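Local coordinates for protein putative cell surface hydrolase (PDB 3LP5) that is of unknown specific function but has an alpha/beta-hydrolase fold and probably cleaves an unidentified substrate at the bacterial cell surface, at residues S13-N18 with N211-D216; D72-I77 with F152-R157; W83-F88 with T113-R118; P137-S142 with A147-F152. All blocks are in the same frame, centred on the assembly; numbering follows the deposited sequence.

Contact 1: S13-N18 with N211-D216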
loop_
_atom_site.group_PDB
_atom_site.type_symbol
_atom_site.label_atom_id
_atom_site.label_comp_id
_atom_site.label_asym_id
_atom_site.label_seq_id
_atom_site.Cartn_x
_atom_site.Cartn_y
_atom_site.Cartn_z
ATOM N N SER A 13 -6.884 -1.197 9.214
ATOM C CA SER A 13 -7.478 -1.166 10.544
ATOM C C SER A 13 -6.859 -2.177 11.515
ATOM O O SER A 13 -6.035 -3.015 11.120
ATOM C CB SER A 13 -8.972 -1.402 10.409
ATOM O OG SER A 13 -9.198 -2.675 9.845
ATOM N N SER A 14 -7.244 -2.113 12.781
ATOM C CA SER A 14 -6.560 -2.944 13.755
ATOM C C SER A 14 -6.706 -4.472 13.588
ATOM O O SER A 14 -5.789 -5.203 13.973
ATOM C CB SER A 14 -6.773 -2.485 15.211
ATOM O OG SER A 14 -8.073 -2.765 15.640
ATOM N N ALA A 15 -7.827 -4.935 13.020
ATOM C CA ALA A 15 -8.005 -6.363 12.675
ATOM C C ALA A 15 -6.844 -6.894 11.811
ATOM O O ALA A 15 -6.437 -8.039 11.946
ATOM C CB ALA A 15 -9.355 -6.600 11.958
ATOM N N SER A 16 -6.288 -6.053 10.962
ATOM C CA SER A 16 -5.249 -6.509 10.056
ATOM C C SER A 16 -3.827 -6.107 10.518
ATOM O O SER A 16 -2.816 -6.415 9.812
ATOM C CB SER A 16 -5.580 -6.026 8.611
ATOM O OG SER A 16 -5.585 -4.610 8.513
ATOM N N GLN A 17 -3.728 -5.515 11.727
ATOM C CA GLN A 17 -2.416 -5.079 12.300
ATOM C C GLN A 17 -1.362 -6.209 12.503
ATOM O O GLN A 17 -0.176 -6.005 12.217
ATOM C CB GLN A 17 -2.564 -4.248 13.598
ATOM C CG GLN A 17 -1.354 -3.356 13.965
ATOM C CD GLN A 17 -1.070 -2.309 12.877
ATOM O OE1 GLN A 17 -1.969 -1.542 12.472
ATOM N NE2 GLN A 17 0.173 -2.305 12.356
ATOM N N ASN A 18 -1.774 -7.356 13.031
ATOM C CA ASN A 18 -0.849 -8.474 13.229
ATOM C C ASN A 18 -0.172 -8.886 11.900
ATOM O O ASN A 18 1.077 -9.063 11.865
ATOM C CB ASN A 18 -1.531 -9.691 13.914
ATOM C CG ASN A 18 -1.492 -9.622 15.483
ATOM O OD1 ASN A 18 -2.258 -10.340 16.198
ATOM N ND2 ASN A 18 -0.598 -8.785 16.014
ATOM N N ASN A 211 -7.203 -11.875 1.491
ATOM C CA ASN A 211 -8.343 -10.998 1.827
ATOM C C ASN A 211 -8.758 -11.089 3.310
ATOM O O ASN A 211 -9.608 -10.314 3.743
ATOM C CB ASN A 211 -9.586 -11.360 0.986
ATOM C CG ASN A 211 -9.435 -10.972 -0.486
ATOM O OD1 ASN A 211 -8.450 -10.354 -0.883
ATOM N ND2 ASN A 211 -10.394 -11.406 -1.306
ATOM N N THR A 212 -8.232 -12.096 4.044
ATOM C CA THR A 212 -8.642 -12.309 5.427
ATOM C C THR A 212 -7.819 -11.401 6.299
ATOM O O THR A 212 -6.653 -11.111 5.978
ATOM C CB THR A 212 -8.377 -13.775 5.903
ATOM O OG1 THR A 212 -6.985 -14.088 5.680
ATOM C CG2 THR A 212 -9.209 -14.729 5.115
ATOM N N ALA A 213 -8.425 -10.967 7.397
ATOM C CA ALA A 213 -7.752 -10.136 8.410
ATOM C C ALA A 213 -6.650 -10.912 9.124
ATOM O O ALA A 213 -5.535 -10.433 9.273
ATOM C CB ALA A 213 -8.777 -9.646 9.439
ATOM N N HIS A 214 -6.992 -12.111 9.579
ATOM C CA HIS A 214 -6.070 -13.002 10.290
ATOM C C HIS A 214 -5.137 -13.697 9.305
ATOM O O HIS A 214 -5.554 -14.507 8.494
ATOM C CB HIS A 214 -6.871 -14.049 11.071
ATOM C CG HIS A 214 -7.357 -13.577 12.410
ATOM N ND1 HIS A 214 -7.410 -12.241 12.769
ATOM C CD2 HIS A 214 -7.847 -14.269 13.472
ATOM C CE1 HIS A 214 -7.898 -12.140 13.999
ATOM N NE2 HIS A 214 -8.173 -13.354 14.449
ATOM N N SER A 215 -3.870 -13.406 9.371
ATOM C CA SER A 215 -2.928 -13.977 8.431
ATOM C C SER A 215 -2.544 -15.402 8.820
ATOM O O SER A 215 -2.923 -15.896 9.885
ATOM C CB SER A 215 -1.643 -13.162 8.538
ATOM O OG SER A 215 -1.248 -13.136 9.946
ATOM N N ASP A 216 -1.738 -16.042 7.973
ATOM C CA ASP A 216 -0.989 -17.204 8.397
ATOM C C ASP A 216 0.371 -17.246 7.749
ATOM O O ASP A 216 0.642 -16.506 6.806
ATOM C CB ASP A 216 -1.734 -18.490 8.159
ATOM C CG ASP A 216 -2.031 -18.747 6.710
ATOM O OD1 ASP A 216 -1.335 -18.231 5.803
ATOM O OD2 ASP A 216 -2.992 -19.504 6.480
HETATM O O HOH W 1 -4.088 -9.720 11.401
#

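Contact 2: D72-I77 with F152-R157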
loop_
_atom_site.group_PDB
_atom_site.type_symbol
_atom_site.label_atom_id
_atom_site.label_comp_id
_atom_site.label_asym_id
_atom_site.label_seq_id
_atom_site.Cartn_x
_atom_site.Cartn_y
_atom_site.Cartn_z
ATOM N N ASP A 72 -12.367 1.904 9.983
ATOM C CA ASP A 72 -12.793 1.602 8.624
ATOM C C ASP A 72 -13.721 2.685 8.178
ATOM O O ASP A 72 -14.154 3.473 8.994
ATOM C CB ASP A 72 -13.543 0.264 8.571
ATOM C CG ASP A 72 -12.607 -0.944 8.450
ATOM O OD1 ASP A 72 -13.100 -2.089 8.688
ATOM O OD2 ASP A 72 -11.378 -0.775 8.162
ATOM N N GLY A 73 -14.027 2.701 6.880
ATOM C CA GLY A 73 -15.170 3.443 6.338
ATOM C C GLY A 73 -14.714 4.731 5.679
ATOM O O GLY A 73 -13.658 5.283 6.073
ATOM N N LYS A 74 -15.507 5.210 4.705
ATOM C CA LYS A 74 -15.157 6.393 3.920
ATOM C C LYS A 74 -14.860 7.636 4.780
ATOM O O LYS A 74 -13.898 8.342 4.502
ATOM C CB LYS A 74 -16.220 6.738 2.903
ATOM C CG LYS A 74 -15.921 7.970 2.036
ATOM C CD LYS A 74 -17.034 8.125 1.040
ATOM C CE LYS A 74 -16.897 9.268 0.036
ATOM N NZ LYS A 74 -16.345 10.486 0.645
ATOM N N ALA A 75 -15.686 7.899 5.799
ATOM C CA ALA A 75 -15.478 9.064 6.597
ATOM C C ALA A 75 -14.046 9.057 7.201
ATOM O O ALA A 75 -13.375 10.113 7.247
ATOM C CB ALA A 75 -16.506 9.153 7.643
ATOM N N ASN A 76 -13.576 7.881 7.664
ATOM C CA ASN A 76 -12.272 7.789 8.194
ATOM C C ASN A 76 -11.167 7.812 7.136
ATOM O O ASN A 76 -10.111 8.429 7.335
ATOM C CB ASN A 76 -12.156 6.582 9.169
ATOM C CG ASN A 76 -13.058 6.735 10.327
ATOM O OD1 ASN A 76 -13.905 5.875 10.619
ATOM N ND2 ASN A 76 -12.955 7.848 10.971
ATOM N N ILE A 77 -11.430 7.173 6.012
ATOM C CA ILE A 77 -10.470 7.080 4.947
ATOM C C ILE A 77 -10.217 8.487 4.392
ATOM O O ILE A 77 -9.063 8.831 4.070
ATOM C CB ILE A 77 -11.003 6.171 3.770
ATOM C CG1 ILE A 77 -11.205 4.709 4.232
ATOM C CG2 ILE A 77 -10.113 6.312 2.486
ATOM C CD1 ILE A 77 -10.031 4.103 4.651
ATOM N N PHE A 152 -15.937 3.987 -3.527
ATOM C CA PHE A 152 -15.417 3.756 -4.857
ATOM C C PHE A 152 -15.746 4.961 -5.783
ATOM O O PHE A 152 -14.945 5.324 -6.623
ATOM C CB PHE A 152 -16.080 2.526 -5.470
ATOM C CG PHE A 152 -15.673 2.302 -6.915
ATOM C CD1 PHE A 152 -14.398 1.843 -7.227
ATOM C CD2 PHE A 152 -16.545 2.637 -7.950
ATOM C CE1 PHE A 152 -14.002 1.641 -8.556
ATOM C CE2 PHE A 152 -16.157 2.463 -9.277
ATOM C CZ PHE A 152 -14.861 1.958 -9.575
ATOM N N LYS A 153 -16.904 5.576 -5.612
ATOM C CA LYS A 153 -17.308 6.747 -6.454
ATOM C C LYS A 153 -16.256 7.845 -6.329
ATOM O O LYS A 153 -15.895 8.453 -7.335
ATOM C CB LYS A 153 -18.692 7.269 -6.042
ATOM C CG LYS A 153 -19.837 6.342 -6.586
ATOM C CD LYS A 153 -21.244 6.904 -6.211
ATOM C CE LYS A 153 -22.342 5.859 -6.393
ATOM N NZ LYS A 153 -23.678 6.400 -5.935
ATOM N N GLU A 154 -15.722 8.047 -5.126
ATOM C CA GLU A 154 -14.748 9.089 -4.927
ATOM C C GLU A 154 -13.404 8.663 -5.531
ATOM O O GLU A 154 -12.809 9.442 -6.236
ATOM C CB GLU A 154 -14.598 9.435 -3.430
ATOM C CG GLU A 154 -13.537 10.541 -3.172
ATOM C CD GLU A 154 -13.237 10.846 -1.707
ATOM O OE1 GLU A 154 -13.399 9.983 -0.791
ATOM O OE2 GLU A 154 -12.752 11.947 -1.461
ATOM N N LEU A 155 -12.935 7.440 -5.296
ATOM C CA LEU A 155 -11.684 6.977 -5.961
ATOM C C LEU A 155 -11.790 6.963 -7.490
ATOM O O LEU A 155 -10.800 7.231 -8.164
ATOM C CB LEU A 155 -11.278 5.594 -5.516
ATOM C CG LEU A 155 -11.124 5.447 -3.996
ATOM C CD1 LEU A 155 -10.950 3.977 -3.583
ATOM C CD2 LEU A 155 -9.827 6.210 -3.601
ATOM N N TYR A 156 -12.975 6.679 -8.027
ATOM C CA TYR A 156 -13.070 6.578 -9.498
ATOM C C TYR A 156 -13.134 7.981 -10.054
ATOM O O TYR A 156 -12.508 8.309 -11.060
ATOM C CB TYR A 156 -14.346 5.829 -9.846
ATOM C CG TYR A 156 -14.537 5.521 -11.293
ATOM C CD1 TYR A 156 -13.727 4.585 -11.931
ATOM C CD2 TYR A 156 -15.555 6.135 -12.026
ATOM C CE1 TYR A 156 -13.917 4.248 -13.307
ATOM C CE2 TYR A 156 -15.761 5.823 -13.414
ATOM C CZ TYR A 156 -14.912 4.893 -14.049
ATOM O OH TYR A 156 -15.118 4.583 -15.412
ATOM N N ARG A 157 -13.835 8.856 -9.347
ATOM C CA ARG A 157 -13.990 10.231 -9.829
ATOM C C ARG A 157 -12.651 10.960 -9.959
ATOM O O ARG A 157 -12.486 11.833 -10.830
ATOM C CB ARG A 157 -14.894 11.049 -8.887
ATOM C CG ARG A 157 -15.231 12.441 -9.492
ATOM C CD ARG A 157 -15.689 13.487 -8.442
ATOM N NE ARG A 157 -15.296 14.901 -8.763
ATOM C CZ ARG A 157 -14.995 15.450 -9.973
ATOM N NH1 ARG A 157 -15.025 14.768 -11.129
ATOM N NH2 ARG A 157 -14.663 16.743 -10.026
#

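Contact 3: W83-F88 with T113-R118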
loop_
_atom_site.group_PDB
_atom_site.type_symbol
_atom_site.label_atom_id
_atom_site.label_comp_id
_atom_site.label_asym_id
_atom_site.label_seq_id
_atom_site.Cartn_x
_atom_site.Cartn_y
_atom_site.Cartn_z
ATOM N N TRP A 83 -4.319 13.105 6.707
ATOM C CA TRP A 83 -3.211 12.810 7.603
ATOM C C TRP A 83 -1.962 12.256 6.883
ATOM O O TRP A 83 -0.797 12.582 7.240
ATOM C CB TRP A 83 -3.682 11.827 8.714
ATOM C CG TRP A 83 -4.703 12.470 9.675
ATOM C CD1 TRP A 83 -4.710 13.746 10.119
ATOM C CD2 TRP A 83 -5.801 11.799 10.334
ATOM N NE1 TRP A 83 -5.812 13.956 10.975
ATOM C CE2 TRP A 83 -6.479 12.764 11.128
ATOM C CE3 TRP A 83 -6.267 10.458 10.345
ATOM C CZ2 TRP A 83 -7.636 12.438 11.880
ATOM C CZ3 TRP A 83 -7.438 10.147 11.068
ATOM C CH2 TRP A 83 -8.081 11.112 11.854
ATOM N N LEU A 84 -2.175 11.400 5.883
ATOM C CA LEU A 84 -1.037 10.868 5.089
ATOM C C LEU A 84 -0.276 11.996 4.409
ATOM O O LEU A 84 0.973 12.044 4.386
ATOM C CB LEU A 84 -1.536 9.890 4.002
ATOM C CG LEU A 84 -0.416 9.276 3.085
ATOM C CD1 LEU A 84 0.808 8.728 3.873
ATOM C CD2 LEU A 84 -0.981 8.137 2.247
ATOM N N ASN A 85 -1.025 12.917 3.821
ATOM C CA ASN A 85 -0.437 14.096 3.197
ATOM C C ASN A 85 0.271 14.952 4.264
ATOM O O ASN A 85 1.396 15.455 4.025
ATOM C CB ASN A 85 -1.571 14.884 2.554
ATOM C CG ASN A 85 -1.080 15.986 1.633
ATOM O OD1 ASN A 85 0.070 15.991 1.165
ATOM N ND2 ASN A 85 -1.944 16.943 1.397
ATOM N N THR A 86 -0.339 15.079 5.458
ATOM C CA THR A 86 0.369 15.776 6.537
ATOM C C THR A 86 1.706 15.114 6.860
ATOM O O THR A 86 2.668 15.780 7.048
ATOM C CB THR A 86 -0.506 15.835 7.826
ATOM O OG1 THR A 86 -1.716 16.499 7.477
ATOM C CG2 THR A 86 0.184 16.619 8.977
ATOM N N ALA A 87 1.755 13.781 6.937
ATOM C CA ALA A 87 2.953 13.113 7.313
ATOM C C ALA A 87 3.935 13.187 6.130
ATOM O O ALA A 87 5.117 13.426 6.292
ATOM C CB ALA A 87 2.654 11.624 7.706
ATOM N N PHE A 88 3.421 13.028 4.929
ATOM C CA PHE A 88 4.274 13.041 3.755
ATOM C C PHE A 88 4.954 14.400 3.675
ATOM O O PHE A 88 6.145 14.494 3.450
ATOM C CB PHE A 88 3.418 12.779 2.503
ATOM C CG PHE A 88 4.207 12.608 1.259
ATOM C CD1 PHE A 88 4.814 11.374 0.980
ATOM C CD2 PHE A 88 4.329 13.652 0.359
ATOM C CE1 PHE A 88 5.539 11.162 -0.211
ATOM C CE2 PHE A 88 5.087 13.481 -0.825
ATOM C CZ PHE A 88 5.692 12.211 -1.112
ATOM N N THR A 113 -4.292 5.511 -2.437
ATOM C CA THR A 113 -4.824 5.888 -3.753
ATOM C C THR A 113 -5.385 7.300 -3.767
ATOM O O THR A 113 -5.265 8.036 -4.746
ATOM C CB THR A 113 -5.962 4.895 -4.234
ATOM O OG1 THR A 113 -5.417 3.569 -4.315
ATOM C CG2 THR A 113 -6.447 5.266 -5.604
ATOM N N LEU A 114 -6.143 7.620 -2.729
ATOM C CA LEU A 114 -6.808 8.881 -2.645
ATOM C C LEU A 114 -5.701 9.984 -2.528
ATOM O O LEU A 114 -5.763 11.014 -3.193
ATOM C CB LEU A 114 -7.800 8.856 -1.452
ATOM C CG LEU A 114 -8.718 10.071 -1.350
ATOM C CD1 LEU A 114 -9.571 10.233 -2.602
ATOM C CD2 LEU A 114 -9.611 9.985 -0.079
ATOM N N PHE A 115 -4.702 9.753 -1.687
ATOM C CA PHE A 115 -3.569 10.685 -1.573
ATOM C C PHE A 115 -2.931 10.913 -2.962
ATOM O O PHE A 115 -2.664 12.069 -3.321
ATOM C CB PHE A 115 -2.533 10.136 -0.603
ATOM C CG PHE A 115 -1.204 10.838 -0.675
ATOM C CD1 PHE A 115 -0.997 12.023 0.018
ATOM C CD2 PHE A 115 -0.190 10.341 -1.474
ATOM C CE1 PHE A 115 0.225 12.707 -0.074
ATOM C CE2 PHE A 115 1.024 11.049 -1.609
ATOM C CZ PHE A 115 1.215 12.208 -0.900
ATOM N N LEU A 116 -2.729 9.820 -3.746
ATOM C CA LEU A 116 -2.035 9.970 -5.021
ATOM C C LEU A 116 -2.878 10.733 -6.038
ATOM O O LEU A 116 -2.340 11.513 -6.826
ATOM C CB LEU A 116 -1.590 8.651 -5.604
ATOM C CG LEU A 116 -0.609 7.890 -4.705
ATOM C CD1 LEU A 116 -0.522 6.501 -5.296
ATOM C CD2 LEU A 116 0.809 8.570 -4.624
ATOM N N GLU A 117 -4.197 10.546 -5.974
ATOM C CA GLU A 117 -5.115 11.187 -6.932
ATOM C C GLU A 117 -5.259 12.679 -6.631
ATOM O O GLU A 117 -5.391 13.458 -7.571
ATOM C CB GLU A 117 -6.541 10.607 -6.824
ATOM C CG GLU A 117 -6.642 9.212 -7.313
ATOM C CD GLU A 117 -8.017 8.629 -7.110
ATOM O OE1 GLU A 117 -8.709 9.050 -6.198
ATOM O OE2 GLU A 117 -8.424 7.760 -7.880
ATOM N N ARG A 118 -5.278 13.046 -5.333
ATOM C CA ARG A 118 -5.643 14.404 -4.897
ATOM C C ARG A 118 -4.522 15.263 -4.310
ATOM O O ARG A 118 -4.534 16.503 -4.483
ATOM C CB ARG A 118 -6.797 14.324 -3.902
ATOM C CG ARG A 118 -8.014 13.605 -4.479
ATOM C CD ARG A 118 -9.204 13.852 -3.608
ATOM N NE ARG A 118 -9.848 15.109 -4.006
ATOM C CZ ARG A 118 -10.976 15.578 -3.478
ATOM N NH1 ARG A 118 -11.569 14.879 -2.515
ATOM N NH2 ARG A 118 -11.523 16.732 -3.931
#

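Contact 4: P137-S142 with A147-F152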
loop_
_atom_site.group_PDB
_atom_site.type_symbol
_atom_site.label_atom_id
_atom_site.label_comp_id
_atom_site.label_asym_id
_atom_site.label_seq_id
_atom_site.Cartn_x
_atom_site.Cartn_y
_atom_site.Cartn_z
ATOM N N PRO A 137 -9.961 -2.855 -0.168
ATOM C CA PRO A 137 -11.342 -2.925 -0.538
ATOM C C PRO A 137 -11.868 -1.707 -1.333
ATOM O O PRO A 137 -12.585 -0.843 -0.787
ATOM C CB PRO A 137 -12.036 -3.094 0.818
ATOM C CG PRO A 137 -11.184 -2.309 1.774
ATOM C CD PRO A 137 -9.780 -2.484 1.265
ATOM N N TYR A 138 -11.581 -1.676 -2.640
ATOM C CA TYR A 138 -11.953 -0.513 -3.471
ATOM C C TYR A 138 -13.447 -0.212 -3.532
ATOM O O TYR A 138 -13.800 0.918 -3.819
ATOM C CB TYR A 138 -11.369 -0.666 -4.877
ATOM C CG TYR A 138 -9.832 -0.581 -4.857
ATOM C CD1 TYR A 138 -9.200 0.656 -4.795
ATOM C CD2 TYR A 138 -9.045 -1.735 -4.878
ATOM C CE1 TYR A 138 -7.798 0.755 -4.747
ATOM C CE2 TYR A 138 -7.599 -1.653 -4.895
ATOM C CZ TYR A 138 -7.017 -0.406 -4.762
ATOM O OH TYR A 138 -5.618 -0.311 -4.741
ATOM N N ASN A 139 -14.295 -1.231 -3.302
ATOM C CA ASN A 139 -15.696 -1.064 -3.193
ATOM C C ASN A 139 -16.202 -1.397 -1.781
ATOM O O ASN A 139 -17.325 -1.852 -1.614
ATOM C CB ASN A 139 -16.453 -1.909 -4.238
ATOM C CG ASN A 139 -17.817 -1.341 -4.527
ATOM O OD1 ASN A 139 -17.996 -0.113 -4.514
ATOM N ND2 ASN A 139 -18.776 -2.199 -4.833
ATOM N N MET A 140 -15.360 -1.167 -0.788
ATOM C CA MET A 140 -15.748 -1.310 0.628
ATOM C C MET A 140 -16.205 -2.744 0.898
ATOM O O MET A 140 -15.522 -3.693 0.458
ATOM C CB MET A 140 -16.781 -0.236 1.035
ATOM C CG MET A 140 -16.206 1.182 1.135
ATOM S SD MET A 140 -14.992 1.739 2.477
ATOM C CE MET A 140 -13.496 1.045 1.975
ATOM N N GLU A 141 -17.329 -2.916 1.590
ATOM C CA GLU A 141 -17.737 -4.235 2.064
ATOM C C GLU A 141 -18.738 -4.883 1.056
ATOM O O GLU A 141 -19.158 -6.020 1.247
ATOM C CB GLU A 141 -18.404 -4.117 3.448
ATOM C CG GLU A 141 -19.886 -3.660 3.293
ATOM C CD GLU A 141 -20.663 -3.470 4.622
ATOM O OE1 GLU A 141 -21.855 -3.938 4.695
ATOM O OE2 GLU A 141 -20.090 -2.848 5.582
ATOM N N SER A 142 -19.131 -4.158 -0.006
ATOM C CA SER A 142 -20.001 -4.730 -1.026
ATOM C C SER A 142 -19.488 -6.026 -1.681
ATOM O O SER A 142 -18.314 -6.125 -2.052
ATOM C CB SER A 142 -20.318 -3.696 -2.127
ATOM O OG SER A 142 -21.096 -4.313 -3.181
ATOM N N ALA A 147 -22.799 -2.510 -8.256
ATOM C CA ALA A 147 -23.148 -1.353 -7.412
ATOM C C ALA A 147 -21.900 -0.573 -6.979
ATOM O O ALA A 147 -20.850 -1.135 -6.763
ATOM C CB ALA A 147 -24.039 -1.770 -6.178
ATOM N N LYS A 148 -21.976 0.740 -6.955
ATOM C CA LYS A 148 -20.763 1.512 -6.650
ATOM C C LYS A 148 -20.968 2.135 -5.293
ATOM O O LYS A 148 -21.910 2.918 -5.104
ATOM C CB LYS A 148 -20.523 2.619 -7.665
ATOM C CG LYS A 148 -20.172 2.132 -9.097
ATOM C CD LYS A 148 -20.189 3.304 -10.113
ATOM C CE LYS A 148 -21.638 3.588 -10.640
ATOM N NZ LYS A 148 -21.788 4.954 -11.273
ATOM N N THR A 149 -20.128 1.761 -4.339
ATOM C CA THR A 149 -20.154 2.447 -3.061
ATOM C C THR A 149 -19.685 3.898 -3.219
ATOM O O THR A 149 -19.049 4.308 -4.210
ATOM C CB THR A 149 -19.298 1.729 -1.988
ATOM O OG1 THR A 149 -17.935 1.670 -2.431
ATOM C CG2 THR A 149 -19.826 0.323 -1.716
ATOM N N SER A 150 -20.030 4.688 -2.212
ATOM C CA SER A 150 -19.642 6.075 -2.125
ATOM C C SER A 150 -18.101 6.183 -2.149
ATOM O O SER A 150 -17.551 7.064 -2.829
ATOM C CB SER A 150 -20.206 6.673 -0.826
ATOM O OG SER A 150 -20.071 8.072 -0.915
ATOM N N MET A 151 -17.434 5.298 -1.394
ATOM C CA MET A 151 -15.968 5.183 -1.408
ATOM C C MET A 151 -15.447 4.998 -2.822
ATOM O O MET A 151 -14.624 5.771 -3.278
ATOM C CB MET A 151 -15.449 4.036 -0.481
ATOM C CG MET A 151 -13.891 3.865 -0.418
ATOM S SD MET A 151 -13.153 5.110 0.702
ATOM C CE MET A 151 -12.831 6.513 -0.342
ATOM N N PHE A 152 -15.937 3.987 -3.527
ATOM C CA PHE A 152 -15.417 3.756 -4.857
ATOM C C PHE A 152 -15.746 4.961 -5.783
ATOM O O PHE A 152 -14.945 5.324 -6.623
ATOM C CB PHE A 152 -16.080 2.526 -5.470
ATOM C CG PHE A 152 -15.673 2.302 -6.915
ATOM C CD1 PHE A 152 -14.398 1.843 -7.227
ATOM C CD2 PHE A 152 -16.545 2.637 -7.950
ATOM C CE1 PHE A 152 -14.002 1.641 -8.556
ATOM C CE2 PHE A 152 -16.157 2.463 -9.277
ATOM C CZ PHE A 152 -14.861 1.958 -9.575
#

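Contact 1: S13-N18 with N211-D216
The imidazole of His214 presents an edge to the turn at Ala15, with Ala15 O near the ring plane and 4.4 Å from ND1, too far for more than loose contact. The CB of His214 starts out away from 13-18, but CG stands anti to the carbonyl carbon (chi1 -83°), which carries the ring back toward Ala15. The tighter touch is between two methyls, Ala15 CB and Ala213 CB, 4.0 Å apart. Just beside them the carbonyl oxygens Ala15 O and Ala213 O lie 3.7 Å apart, both turned to a shared water. In the alpha/beta-hydrolase fold this joins the turn that starts helix 17-30, after strand 7-10, to the loop following the last strand, 201-206, the loop that in this family usually carries the catalytic histidine. The water lies 2.9 Å from Ala15 O and 2.7 Å from Ala213 O. It is placed to donate to both, although it has more acceptors around it than protons to give. Ser16, at the N-cap of helix 17-30, brings its CA to 4.0 Å from Ala213 O, and its side chain touches Ser106 of a likely nucleophile elbow. One residue before Ala213, Thr212 O accepts from Arg19 on the same helix.

Contact 2: D72-I77 with F152-R157
Lys74 and Glu154 reach toward each other between two helices of the alpha/beta-hydrolase fold: helix 74-92, which follows strand 62-67, and helix 150-157, which lies beyond the loop after strand 127-134. The electrostatic part is a salt bridge. Lys74 NZ sits 3.3 Å from Glu154 OE1, weak as a hydrogen bond, and OE1 itself is doubtfully placed because it crowds the carboxylate of Asp78. The lysine's stronger partner is that same Asp78, one turn along its own helix, so the ammonium is shared by two acids that lie close together and probably tempers their mutual repulsion. The other carboxylate oxygen, Glu154 OE2, has a long, weak ion pair with Arg118. An alanine in place of Lys74 would probably leave the close carboxylates of Glu154 and Asp78 without the positive charge they share.

The apolar part is slight. The lysine chain runs straight through its first three torsions and bends at the last (chi4 -39°), which turns NZ toward the carboxylate, while its methylenes lie against Ser150 and Met151. Ile77, one turn on, also packs on Met151. As for the backbone, Gly73 holds the N-cap at a positive phi of 102°, where a CB would jam against the preceding carbonyl oxygen, and Gly73 O accepts from Ile77 N at 2.9 Å. Across the helices, Lys74 CE comes to 4.2 Å from Glu154 CB.

Contact 3: W83-F88 with T113-R118
Leu84 O accepts Phe88 N at 2.7 Å, a helical bond that sets Leu84 and Phe88 one turn apart, and both send their side chains to Phe115 on the other helix. Phe115 is the wedge here. With CG anti to the backbone N (chi1 166°), its ring is thrown out from helix 107-118 against the flank of helix 74-92. Its tip, CZ, meets one face of the Phe88 ring, 3.6 Å above the plane and off centre, giving a tilted edge-to-face pair with planes at 59° and centroids 5.1 Å apart. Leu84 CD2 packs against Phe115 CB at 3.8 Å. Asn85 crosses the ring edge at about a right angle, its CB in the ring plane and its OD1 3.5 Å from Phe115 CE1, while its ND2 is held by Glu122. These are the helices before and after strand 99-105 of the alpha/beta-hydrolase fold, the second one starting within a likely nucleophile elbow. The axes of 83-88 and 113-118 pass 10.1 Å apart and cross at -70°. With all four touching residues buried, the join depends on dispersion and on how the ring fits, and the faintly positive C-H edge of Phe115 probably suits the amide oxygen beside it.

Contact 4: P137-S142 with A147-F152
The start of helix 150-157 is fastened to the loop after strand 127-134, a region where alpha/beta hydrolases often carry insertions, by the amide of Asn139 and the N-cap residue Thr149. Asn139 OD1 takes two donors: Thr149 N at 2.8 Å, nearly straight (165°) and on a lone pair in the carbonyl plane, and Thr149 OG1 at 2.7 Å, from above that plane. From the other end of the amide, ND2 donates to Ala147 O at 3.0 Å in a more bent bond, so the amide can hardly flip. Thr149 OG1, set between its backbone N and carbonyl carbon (chi1 60°), also caps the helix by accepting from Phe152 N at 3.2 Å. A leucine in place of Asn139 would probably leave Thr149 N and Ala147 O without these partners and let the cap swing away from the loop.

Beside this polar clasp, Met140, at positive phi in a type II' turn, packs on Met151; its CG lies unusually close to Met151 CB, 3.4 Å. Tyr138 O is buried with no hydrogen-bond partner and rests in the plane of the Phe152 ring at its edge, 3.2 Å from Phe152 CB.

In the fold
Contact 3 is the buried one, made of aromatic and aliphatic packing between two helices; contact 2 lies at the surface and rests on charge, while contacts 1 and 4 are partly buried. Helix 74-92 serves contact 2 near its start and contact 3 further along. Helix 150-157 serves contact 2 and contact 4, which share Phe152 and whose side chains touch. Leucine packing between Leu155 and Leu114 ties contact 2 to contact 3. Contact 1 stands apart, bridged by water rather than by direct bonds, with a weak Ser13 to Asp72 bond to contact 2; contact 4 is the one built on direct hydrogen bonds, from an asparagine side chain to backbone and hydroxyl groups.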